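Long-range contacts in immunogenic protein MPT63/MPB63 (Mycobacterium tuberculosis, PDB 1LMI), which is a secreted, immunogenic antigen of the tubercle bacillus with a beta-sandwich fold, whose molecular function remains unknown: residues 3-13 against 123-131; 79-90 against 101-109. All coordinates share one frame; numbering follows the deposited sequence.

MPT63 is a beta-sandwich, and the contacts lie at its two flanks, on opposite sides of the chain's centre, with their centres about 18 Å apart and nearest atoms about 8 Å apart. Contact 1 pairs strand 5-8 with strand 125-130 at one edge of the mixed sheet; from there the chain turns into strand 12-17, an outermost strand of the antiparallel sheet. Contact 2 does the like across the molecule: the chain leaves strand 77-79, the other outermost strand of the mixed sheet, and runs along strand 100-109, the far edge of the antiparallel one. Contact 2 is nested within the loop closed by contact 1, which pairs N-terminal and C-terminal segments as parallel neighbours.

Contact 1. Residues 3-13 against 123-131; sequences YPITGKLGSEL and MEDLLIWEP
Leu13 lays its CD1 methyl over one face of the Trp129 indole, 3.7 Å from the centroid of the five-membered ring, so off-centre on the indole as a whole. The leucine and the indole run antiparallel, passing alongside. At the edge of the same indole, in its plane, sit the carbonyl oxygens of Lys8 and Ser11; NE1 gives Ser11 O a weak hydrogen bond of 3.0 Å, bent to 131°. Leu9 crosses the tryptophan at about a right angle, CD2 touching Trp129 CB at 3.7 Å. At the other end, Leu126 CD2 stands almost squarely above the Tyr3 ring, 3.9 Å from its centroid and 8° off the normal. The tyrosine CG lies anti to its carbonyl carbon (chi1 -76°), which turns the ring face to this methyl. Pro4 CG packs on Ile128 CD1 at 3.7 Å, while Thr6 CG2 meets carboxylate carbon Glu130 CD at 3.6 Å.

Between these ends runs a parallel two-strand pairing, 5-8 with 125-130, in which amides and carbonyls alternate from Ile5 N to Leu9 N through five bonds of similar length; Gly7 N to Ile128 O, at 2.9 Å, is typical. Strand 5-8 is an outermost strand of the mixed sheet. A type II turn from Lys8 to Ser11 then carries the chain to strand 12-17 of the opposing sheet, which is how Leu13 comes to lie over Trp129.

Behind the pairing, a classic beta bulge sets Leu126 and Leu127 opposite the single Met119 of strand 116-120, and Trp26 and Val28 of the opposing sheet pack on Trp129. Water 1 joins Tyr3 O to Glu124 OE1, an oxygen also hydrogen-bonded to Ser1 OG. The Asp125 carboxylate forms a salt bridge with Arg71, whereas its backbone O is buried without a partner.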
loop_
_atom_site.group_PDB
_atom_site.type_symbol
_atom_site.label_atom_id
_atom_site.label_comp_id
_atom_site.label_asym_id
_atom_site.label_seq_id
_atom_site.Cartn_x
_atom_site.Cartn_y
_atom_site.Cartn_z
ATOM N N TYR A 3 12.988 11.755 -1.489
ATOM C CA TYR A 3 11.895 10.832 -1.774
ATOM C C TYR A 3 11.244 11.170 -3.125
ATOM O O TYR A 3 11.313 12.321 -3.546
ATOM C CB TYR A 3 10.877 10.906 -0.659
ATOM C CG TYR A 3 11.303 10.185 0.597
ATOM C CD1 TYR A 3 11.606 10.869 1.753
ATOM C CD2 TYR A 3 11.385 8.790 0.625
ATOM C CE1 TYR A 3 11.993 10.232 2.918
ATOM C CE2 TYR A 3 11.767 8.143 1.783
ATOM C CZ TYR A 3 12.071 8.848 2.921
ATOM O OH TYR A 3 12.451 8.159 4.059
ATOM N N PRO A 4 10.659 10.168 -3.653
ATOM C CA PRO A 4 10.370 8.825 -3.266
ATOM C C PRO A 4 11.457 7.820 -3.689
ATOM O O PRO A 4 12.218 8.111 -4.592
ATOM C CB PRO A 4 9.060 8.420 -3.960
ATOM C CG PRO A 4 8.677 9.619 -4.764
ATOM C CD PRO A 4 9.835 9.877 -5.666
ATOM N N ILE A 5 11.399 6.690 -3.009
ATOM C CA ILE A 5 12.152 5.483 -3.304
ATOM C C ILE A 5 11.272 4.649 -4.244
ATOM O O ILE A 5 10.128 4.380 -3.881
ATOM C CB ILE A 5 12.534 4.728 -2.025
ATOM C CG1 ILE A 5 13.432 5.588 -1.128
ATOM C CG2 ILE A 5 13.157 3.382 -2.350
ATOM C CD1 ILE A 5 13.787 5.064 0.218
ATOM N N THR A 6 11.777 4.307 -5.407
ATOM C CA THR A 6 11.029 3.624 -6.443
ATOM C C THR A 6 11.642 2.265 -6.697
ATOM O O THR A 6 12.877 2.145 -6.747
ATOM C CB THR A 6 11.019 4.424 -7.764
ATOM O OG1 THR A 6 10.447 5.707 -7.497
ATOM C CG2 THR A 6 10.178 3.781 -8.850
ATOM N N GLY A 7 10.775 1.279 -6.886
ATOM C CA GLY A 7 11.273 -0.016 -7.339
ATOM C C GLY A 7 10.173 -0.778 -8.037
ATOM O O GLY A 7 9.219 -0.164 -8.517
ATOM N N LYS A 8 10.267 -2.083 -8.113
ATOM C CA LYS A 8 9.382 -2.928 -8.888
ATOM C C LYS A 8 8.311 -3.578 -8.027
ATOM O O LYS A 8 8.611 -3.984 -6.905
ATOM C CB LYS A 8 10.196 -4.048 -9.568
ATOM C CG LYS A 8 10.987 -3.518 -10.751
ATOM C CD LYS A 8 12.170 -2.656 -10.352
ATOM C CE LYS A 8 13.435 -3.474 -10.158
ATOM N NZ LYS A 8 14.520 -3.130 -11.117
ATOM N N LEU A 9 7.103 -3.671 -8.571
ATOM C CA LEU A 9 6.123 -4.584 -7.983
ATOM C C LEU A 9 6.762 -5.943 -7.787
ATOM O O LEU A 9 7.442 -6.410 -8.721
ATOM C CB LEU A 9 4.890 -4.683 -8.887
ATOM C CG LEU A 9 4.019 -3.419 -8.873
ATOM C CD1 LEU A 9 3.240 -3.297 -10.169
ATOM C CD2 LEU A 9 3.106 -3.415 -7.654
ATOM N N GLY A 10 6.526 -6.523 -6.627
ATOM C CA GLY A 10 7.136 -7.789 -6.225
ATOM C C GLY A 10 8.330 -7.563 -5.307
ATOM O O GLY A 10 8.766 -8.530 -4.658
ATOM N N SER A 11 8.876 -6.353 -5.237
ATOM C CA SER A 11 10.061 -6.083 -4.424
ATOM C C SER A 11 9.718 -5.390 -3.107
ATOM O O SER A 11 8.757 -4.640 -3.014
ATOM C CB SER A 11 11.054 -5.196 -5.142
ATOM O OG SER A 11 11.600 -5.890 -6.269
ATOM N N GLU A 12 10.539 -5.653 -2.108
ATOM C CA GLU A 12 10.459 -4.972 -0.820
ATOM C C GLU A 12 11.391 -3.774 -0.793
ATOM O O GLU A 12 12.592 -3.918 -1.070
ATOM C CB GLU A 12 10.834 -5.949 0.302
ATOM C CG GLU A 12 10.519 -5.341 1.680
ATOM C CD GLU A 12 10.534 -6.460 2.701
ATOM O OE1 GLU A 12 9.786 -7.444 2.481
ATOM O OE2 GLU A 12 11.337 -6.348 3.664
ATOM N N LEU A 13 10.806 -2.606 -0.508
ATOM C CA LEU A 13 11.566 -1.356 -0.434
ATOM C C LEU A 13 11.762 -0.951 1.026
ATOM O O LEU A 13 10.787 -1.086 1.787
ATOM C CB LEU A 13 10.824 -0.253 -1.209
ATOM C CG LEU A 13 10.418 -0.601 -2.649
ATOM C CD1 LEU A 13 9.612 0.523 -3.321
ATOM C CD2 LEU A 13 11.658 -0.923 -3.465
ATOM N N MET A 123 2.215 14.655 2.617
ATOM C CA MET A 123 3.265 15.651 2.386
ATOM C C MET A 123 4.001 15.340 1.089
ATOM O O MET A 123 4.345 16.242 0.324
ATOM C CB MET A 123 4.197 15.721 3.594
ATOM C CG MET A 123 3.491 15.837 4.938
ATOM S SD MET A 123 2.895 17.513 5.256
ATOM C CE MET A 123 4.443 18.411 5.386
ATOM N N GLU A 124 4.254 14.059 0.801
ATOM C CA GLU A 124 4.976 13.712 -0.406
ATOM C C GLU A 124 4.857 12.208 -0.686
ATOM O O GLU A 124 4.396 11.506 0.201
ATOM C CB GLU A 124 6.472 14.016 -0.255
ATOM C CG GLU A 124 7.153 13.176 0.812
ATOM C CD GLU A 124 8.518 13.719 1.211
ATOM O OE1 GLU A 124 9.316 14.035 0.310
ATOM O OE2 GLU A 124 8.748 13.805 2.449
ATOM N N ASP A 125 5.270 11.773 -1.860
ATOM C CA ASP A 125 5.381 10.361 -2.212
ATOM C C ASP A 125 6.625 9.789 -1.500
ATOM O O ASP A 125 7.714 10.389 -1.555
ATOM C CB ASP A 125 5.538 10.101 -3.693
ATOM C CG ASP A 125 4.272 10.290 -4.507
ATOM O OD1 ASP A 125 3.185 10.375 -3.905
ATOM O OD2 ASP A 125 4.401 10.396 -5.751
ATOM N N LEU A 126 6.470 8.671 -0.823
ATOM C CA LEU A 126 7.559 8.032 -0.087
ATOM C C LEU A 126 8.093 6.809 -0.823
ATOM O O LEU A 126 9.312 6.685 -0.999
ATOM C CB LEU A 126 7.075 7.607 1.309
ATOM C CG LEU A 126 6.731 8.757 2.262
ATOM C CD1 LEU A 126 6.221 8.189 3.569
ATOM C CD2 LEU A 126 7.911 9.699 2.492
ATOM N N LEU A 127 7.200 5.927 -1.238
ATOM C CA LEU A 127 7.573 4.643 -1.854
ATOM C C LEU A 127 6.677 4.383 -3.063
ATOM O O LEU A 127 5.458 4.607 -2.977
ATOM C CB LEU A 127 7.419 3.479 -0.895
ATOM C CG LEU A 127 8.193 3.474 0.412
ATOM C CD1 LEU A 127 7.790 2.317 1.324
ATOM C CD2 LEU A 127 9.678 3.365 0.096
ATOM N N ILE A 128 7.280 3.921 -4.158
ATOM C CA ILE A 128 6.525 3.648 -5.374
ATOM C C ILE A 128 6.939 2.298 -5.944
ATOM O O ILE A 128 8.153 2.085 -6.047
ATOM C CB ILE A 128 6.795 4.766 -6.403
ATOM C CG1 ILE A 128 6.390 6.138 -5.842
ATOM C CG2 ILE A 128 6.087 4.395 -7.696
ATOM C CD1 ILE A 128 6.741 7.268 -6.788
ATOM N N TRP A 129 6.004 1.454 -6.306
ATOM C CA TRP A 129 6.194 0.157 -6.941
ATOM C C TRP A 129 5.617 0.198 -8.356
ATOM O O TRP A 129 4.440 0.525 -8.496
ATOM C CB TRP A 129 5.542 -0.999 -6.192
ATOM C CG TRP A 129 6.039 -1.205 -4.787
ATOM C CD1 TRP A 129 6.954 -2.169 -4.422
ATOM C CD2 TRP A 129 5.696 -0.497 -3.603
ATOM N NE1 TRP A 129 7.190 -2.076 -3.062
ATOM C CE2 TRP A 129 6.421 -1.055 -2.546
ATOM C CE3 TRP A 129 4.832 0.579 -3.334
ATOM C CZ2 TRP A 129 6.315 -0.593 -1.243
ATOM C CZ3 TRP A 129 4.726 1.045 -2.025
ATOM C CH2 TRP A 129 5.471 0.454 -0.992
ATOM N N GLU A 130 6.450 -0.086 -9.351
ATOM C CA GLU A 130 6.040 0.023 -10.749
ATOM C C GLU A 130 6.359 -1.247 -11.511
ATOM O O GLU A 130 7.070 -2.120 -11.002
ATOM C CB GLU A 130 6.735 1.212 -11.406
ATOM C CG GLU A 130 8.223 1.094 -11.548
ATOM C CD GLU A 130 8.945 2.362 -11.978
ATOM O OE1 GLU A 130 8.291 3.418 -12.056
ATOM O OE2 GLU A 130 10.171 2.258 -12.220
ATOM N N PRO A 131 5.817 -1.421 -12.717
ATOM C CA PRO A 131 6.225 -2.587 -13.491
ATOM C C PRO A 131 7.725 -2.511 -13.699
ATOM O O PRO A 131 8.289 -1.465 -13.992
ATOM C CB PRO A 131 5.458 -2.396 -14.796
ATOM C CG PRO A 131 4.269 -1.535 -14.446
ATOM C CD PRO A 131 4.810 -0.575 -13.397
ATOM O OXT PRO A 131 8.262 -3.572 -13.473
HETATM O O HOH W 1 9.308 13.910 -2.627
#

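Contact 2. Residues 79-90 against 101-109; sequences RVLWQAAGPDTI and STGKIYFDV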
loop_
_atom_site.group_PDB
_atom_site.type_symbol
_atom_site.label_atom_id
_atom_site.label_comp_id
_atom_site.label_asym_id
_atom_site.label_seq_id
_atom_site.Cartn_x
_atom_site.Cartn_y
_atom_site.Cartn_z
ATOM N N ARG A 79 -7.322 6.101 -4.328
ATOM C CA ARG A 79 -7.039 5.918 -2.921
ATOM C C ARG A 79 -7.293 4.482 -2.488
ATOM O O ARG A 79 -8.246 3.834 -2.941
ATOM C CB ARG A 79 -7.934 6.833 -2.065
ATOM C CG ARG A 79 -7.728 8.326 -2.289
ATOM C CD ARG A 79 -6.461 8.876 -1.630
ATOM N NE ARG A 79 -6.516 8.733 -0.186
ATOM C CZ ARG A 79 -5.741 7.931 0.542
ATOM N NH1 ARG A 79 -4.815 7.149 -0.016
ATOM N NH2 ARG A 79 -5.936 7.925 1.856
ATOM N N VAL A 80 -6.473 4.001 -1.553
ATOM C CA VAL A 80 -6.779 2.754 -0.881
ATOM C C VAL A 80 -8.110 2.851 -0.152
ATOM O O VAL A 80 -8.469 3.912 0.378
ATOM C CB VAL A 80 -5.620 2.384 0.056
ATOM C CG1 VAL A 80 -5.502 3.280 1.300
ATOM C CG2 VAL A 80 -5.772 0.940 0.567
ATOM N N LEU A 81 -8.832 1.733 -0.165
ATOM C CA LEU A 81 -10.080 1.654 0.583
ATOM C C LEU A 81 -9.736 1.231 2.000
ATOM O O LEU A 81 -9.964 0.096 2.407
ATOM C CB LEU A 81 -11.031 0.654 -0.073
ATOM C CG LEU A 81 -11.414 1.068 -1.493
ATOM C CD1 LEU A 81 -12.569 0.212 -1.996
ATOM C CD2 LEU A 81 -11.803 2.539 -1.537
ATOM N N TRP A 82 -9.108 2.175 2.714
ATOM C CA TRP A 82 -8.417 1.823 3.930
ATOM C C TRP A 82 -10.402 1.668 5.250
ATOM O O TRP A 82 -10.771 2.754 4.931
ATOM C CB TRP A 82 -7.553 2.862 4.571
ATOM C CG TRP A 82 -8.113 4.036 5.290
ATOM C CD1 TRP A 82 -8.100 4.233 6.648
ATOM C CD2 TRP A 82 -8.768 5.184 4.739
ATOM N NE1 TRP A 82 -8.707 5.426 6.966
ATOM C CE2 TRP A 82 -9.125 6.029 5.808
ATOM C CE3 TRP A 82 -9.088 5.573 3.434
ATOM C CZ2 TRP A 82 -9.783 7.244 5.639
ATOM C CZ3 TRP A 82 -9.742 6.780 3.279
ATOM C CH2 TRP A 82 -10.088 7.605 4.352
ATOM N N GLN A 83 -10.065 0.792 6.089
ATOM C CA GLN A 83 -9.245 -0.394 6.184
ATOM C C GLN A 83 -9.803 -1.419 5.183
ATOM O O GLN A 83 -9.147 -1.539 4.124
ATOM C CB GLN A 83 -9.134 -0.925 7.606
ATOM C CG GLN A 83 -7.953 -0.318 8.360
ATOM C CD GLN A 83 -6.599 -0.697 7.799
ATOM O OE1 GLN A 83 -6.426 -0.887 6.594
ATOM N NE2 GLN A 83 -5.607 -0.805 8.685
ATOM N N ALA A 84 -11.115 -1.542 5.108
ATOM C CA ALA A 84 -12.134 -1.402 6.128
ATOM C C ALA A 84 -12.930 -2.705 6.202
ATOM O O ALA A 84 -12.769 -3.495 7.133
ATOM C CB ALA A 84 -13.042 -0.216 5.856
ATOM N N ALA A 85 -13.781 -2.954 5.202
ATOM C CA ALA A 85 -14.390 -4.280 5.124
ATOM C C ALA A 85 -13.312 -5.244 4.606
ATOM O O ALA A 85 -12.335 -5.440 5.338
ATOM C CB ALA A 85 -15.611 -4.309 4.240
ATOM N N GLY A 86 -13.336 -5.454 3.306
ATOM C CA GLY A 86 -12.422 -6.145 2.439
ATOM C C GLY A 86 -11.895 -7.470 2.943
ATOM O O GLY A 86 -11.452 -7.593 4.086
ATOM N N PRO A 87 -11.947 -8.498 2.089
ATOM C CA PRO A 87 -11.474 -9.814 2.473
ATOM C C PRO A 87 -9.947 -9.897 2.591
ATOM O O PRO A 87 -9.225 -9.321 1.777
ATOM C CB PRO A 87 -11.926 -10.729 1.335
ATOM C CG PRO A 87 -12.351 -9.851 0.220
ATOM C CD PRO A 87 -12.483 -8.452 0.725
ATOM N N ASP A 88 -9.545 -10.634 3.620
ATOM C CA ASP A 88 -8.157 -10.907 3.967
ATOM C C ASP A 88 -7.345 -9.617 3.921
ATOM O O ASP A 88 -6.220 -9.637 3.400
ATOM C CB ASP A 88 -7.559 -11.930 3.013
ATOM C CG ASP A 88 -8.553 -13.026 2.670
ATOM O OD1 ASP A 88 -9.050 -13.654 3.632
ATOM O OD2 ASP A 88 -8.814 -13.232 1.464
ATOM N N THR A 89 -7.928 -8.560 4.453
ATOM C CA THR A 89 -7.265 -7.273 4.525
ATOM C C THR A 89 -6.050 -7.332 5.445
ATOM O O THR A 89 -6.077 -7.957 6.506
ATOM C CB THR A 89 -8.224 -6.174 5.018
ATOM O OG1 THR A 89 -9.208 -5.918 3.999
ATOM C CG2 THR A 89 -7.508 -4.850 5.210
ATOM N N ILE A 90 -4.966 -6.653 5.085
ATOM C CA ILE A 90 -3.861 -6.527 6.034
ATOM C C ILE A 90 -4.348 -5.899 7.344
ATOM O O ILE A 90 -5.241 -5.029 7.351
ATOM C CB ILE A 90 -2.714 -5.707 5.424
ATOM C CG1 ILE A 90 -1.436 -5.736 6.263
ATOM C CG2 ILE A 90 -3.171 -4.283 5.111
ATOM C CD1 ILE A 90 -0.204 -5.235 5.516
ATOM N N SER A 101 3.783 -8.401 8.608
ATOM C CA SER A 101 2.326 -8.481 8.560
ATOM C C SER A 101 1.874 -8.406 7.118
ATOM O O SER A 101 2.372 -7.514 6.413
ATOM C CB SER A 101 1.754 -7.368 9.442
ATOM O OG SER A 101 0.363 -7.425 9.587
ATOM N N THR A 102 0.987 -9.281 6.669
ATOM C CA THR A 102 0.634 -9.252 5.255
ATOM C C THR A 102 -0.875 -9.289 5.060
ATOM O O THR A 102 -1.635 -9.694 5.948
ATOM C CB THR A 102 1.341 -10.431 4.536
ATOM O OG1 THR A 102 1.298 -10.248 3.124
ATOM C CG2 THR A 102 0.572 -11.728 4.814
ATOM N N GLY A 103 -1.288 -8.878 3.862
ATOM C CA GLY A 103 -2.720 -9.025 3.550
ATOM C C GLY A 103 -3.040 -8.201 2.322
ATOM O O GLY A 103 -2.184 -7.613 1.661
ATOM N N LYS A 104 -4.337 -8.149 2.005
ATOM C CA LYS A 104 -4.755 -7.341 0.870
ATOM C C LYS A 104 -5.074 -5.891 1.195
ATOM O O LYS A 104 -5.444 -5.524 2.304
ATOM C CB LYS A 104 -6.044 -7.961 0.281
ATOM C CG LYS A 104 -5.873 -9.435 -0.066
ATOM C CD LYS A 104 -4.895 -9.619 -1.201
ATOM C CE LYS A 104 -5.220 -10.758 -2.144
ATOM N NZ LYS A 104 -5.606 -12.031 -1.493
ATOM N N ILE A 105 -4.950 -5.074 0.149
ATOM C CA ILE A 105 -5.428 -3.685 0.178
ATOM C C ILE A 105 -6.278 -3.535 -1.077
ATOM O O ILE A 105 -6.017 -4.215 -2.078
ATOM C CB ILE A 105 -4.273 -2.672 0.206
ATOM C CG1 ILE A 105 -3.218 -2.921 -0.881
ATOM C CG2 ILE A 105 -3.593 -2.607 1.586
ATOM C CD1 ILE A 105 -2.160 -1.839 -0.978
ATOM N N TYR A 106 -7.301 -2.706 -1.041
ATOM C CA TYR A 106 -8.221 -2.546 -2.162
ATOM C C TYR A 106 -8.320 -1.119 -2.678
ATOM O O TYR A 106 -8.005 -0.181 -1.955
ATOM C CB TYR A 106 -9.605 -3.032 -1.692
ATOM C CG TYR A 106 -9.592 -4.515 -1.353
ATOM C CD1 TYR A 106 -9.654 -5.437 -2.378
ATOM C CD2 TYR A 106 -9.505 -4.976 -0.045
ATOM C CE1 TYR A 106 -9.647 -6.797 -2.118
ATOM C CE2 TYR A 106 -9.492 -6.337 0.228
ATOM C CZ TYR A 106 -9.565 -7.235 -0.816
ATOM O OH TYR A 106 -9.535 -8.589 -0.529
ATOM N N PHE A 107 -8.781 -0.975 -3.922
ATOM C CA PHE A 107 -8.934 0.320 -4.591
ATOM C C PHE A 107 -10.233 0.329 -5.413
ATOM O O PHE A 107 -10.633 -0.740 -5.900
ATOM C CB PHE A 107 -7.751 0.610 -5.517
ATOM C CG PHE A 107 -6.387 0.407 -4.885
ATOM C CD1 PHE A 107 -5.768 1.403 -4.166
ATOM C CD2 PHE A 107 -5.752 -0.818 -5.038
ATOM C CE1 PHE A 107 -4.543 1.177 -3.595
ATOM C CE2 PHE A 107 -4.506 -1.047 -4.448
ATOM C CZ PHE A 107 -3.895 -0.049 -3.720
ATOM N N ASP A 108 -10.878 1.462 -5.601
ATOM C CA ASP A 108 -12.064 1.530 -6.470
ATOM C C ASP A 108 -11.655 2.175 -7.778
ATOM O O ASP A 108 -11.465 3.387 -7.871
ATOM C CB ASP A 108 -13.148 2.353 -5.764
ATOM C CG ASP A 108 -14.465 2.401 -6.503
ATOM O OD1 ASP A 108 -14.554 1.728 -7.559
ATOM O OD2 ASP A 108 -15.379 3.110 -6.008
ATOM N N VAL A 109 -11.424 1.366 -8.831
ATOM C CA VAL A 109 -10.860 1.907 -10.053
ATOM C C VAL A 109 -11.984 2.407 -10.964
ATOM O O VAL A 109 -12.769 1.614 -11.465
ATOM C CB VAL A 109 -9.988 0.844 -10.751
ATOM C CG1 VAL A 109 -9.552 1.300 -12.140
ATOM C CG2 VAL A 109 -8.770 0.488 -9.890
HETATM O O HOH W 2 -10.132 4.085 -4.633
HETATM O O HOH W 3 -8.299 -1.669 1.511
#
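Three backbone hydrogen bonds tie the loop to strand 101-109. Leu81 N donates to Tyr106 O at 2.7 Å; further along, Lys104 N meets Asp88 O at 2.8 Å, nearly straight at 176°, and Ile90 N returns to Lys104 O at 3.0 Å. Where the backbones stand further apart, water fills in: water 3 donates to Leu81 O and accepts from Tyr106 N, and water 2 links Arg79 O to Asp108 N in the same way.

Tyr106 is the residue most covered by the loop. Pro87 crosses it obliquely, CD lying 3.5 Å from ring carbon CZ, and Pro87 O sits at the ring edge, in plane. The tyrosine OH stands only 2.4 Å from Pro87 O, too short for its exact geometry to be trusted. Thr89 OG1 takes another place at that edge, in plane.

Among the apolar pairs, Ile90, with CG1 opposite the backbone N (chi1 -170°), sends CD1 toward Ser101 O and runs beside Ile105, their CG2 methyls 3.9 Å apart; Val80 CG2 meets Ile105 CB crosswise. Phe68 of the mixed sheet touches both Val80 and Ile105. The segment thus passes from edge strand 77-79 to edge strand 100-109, an intersheet connection of the beta-sandwich.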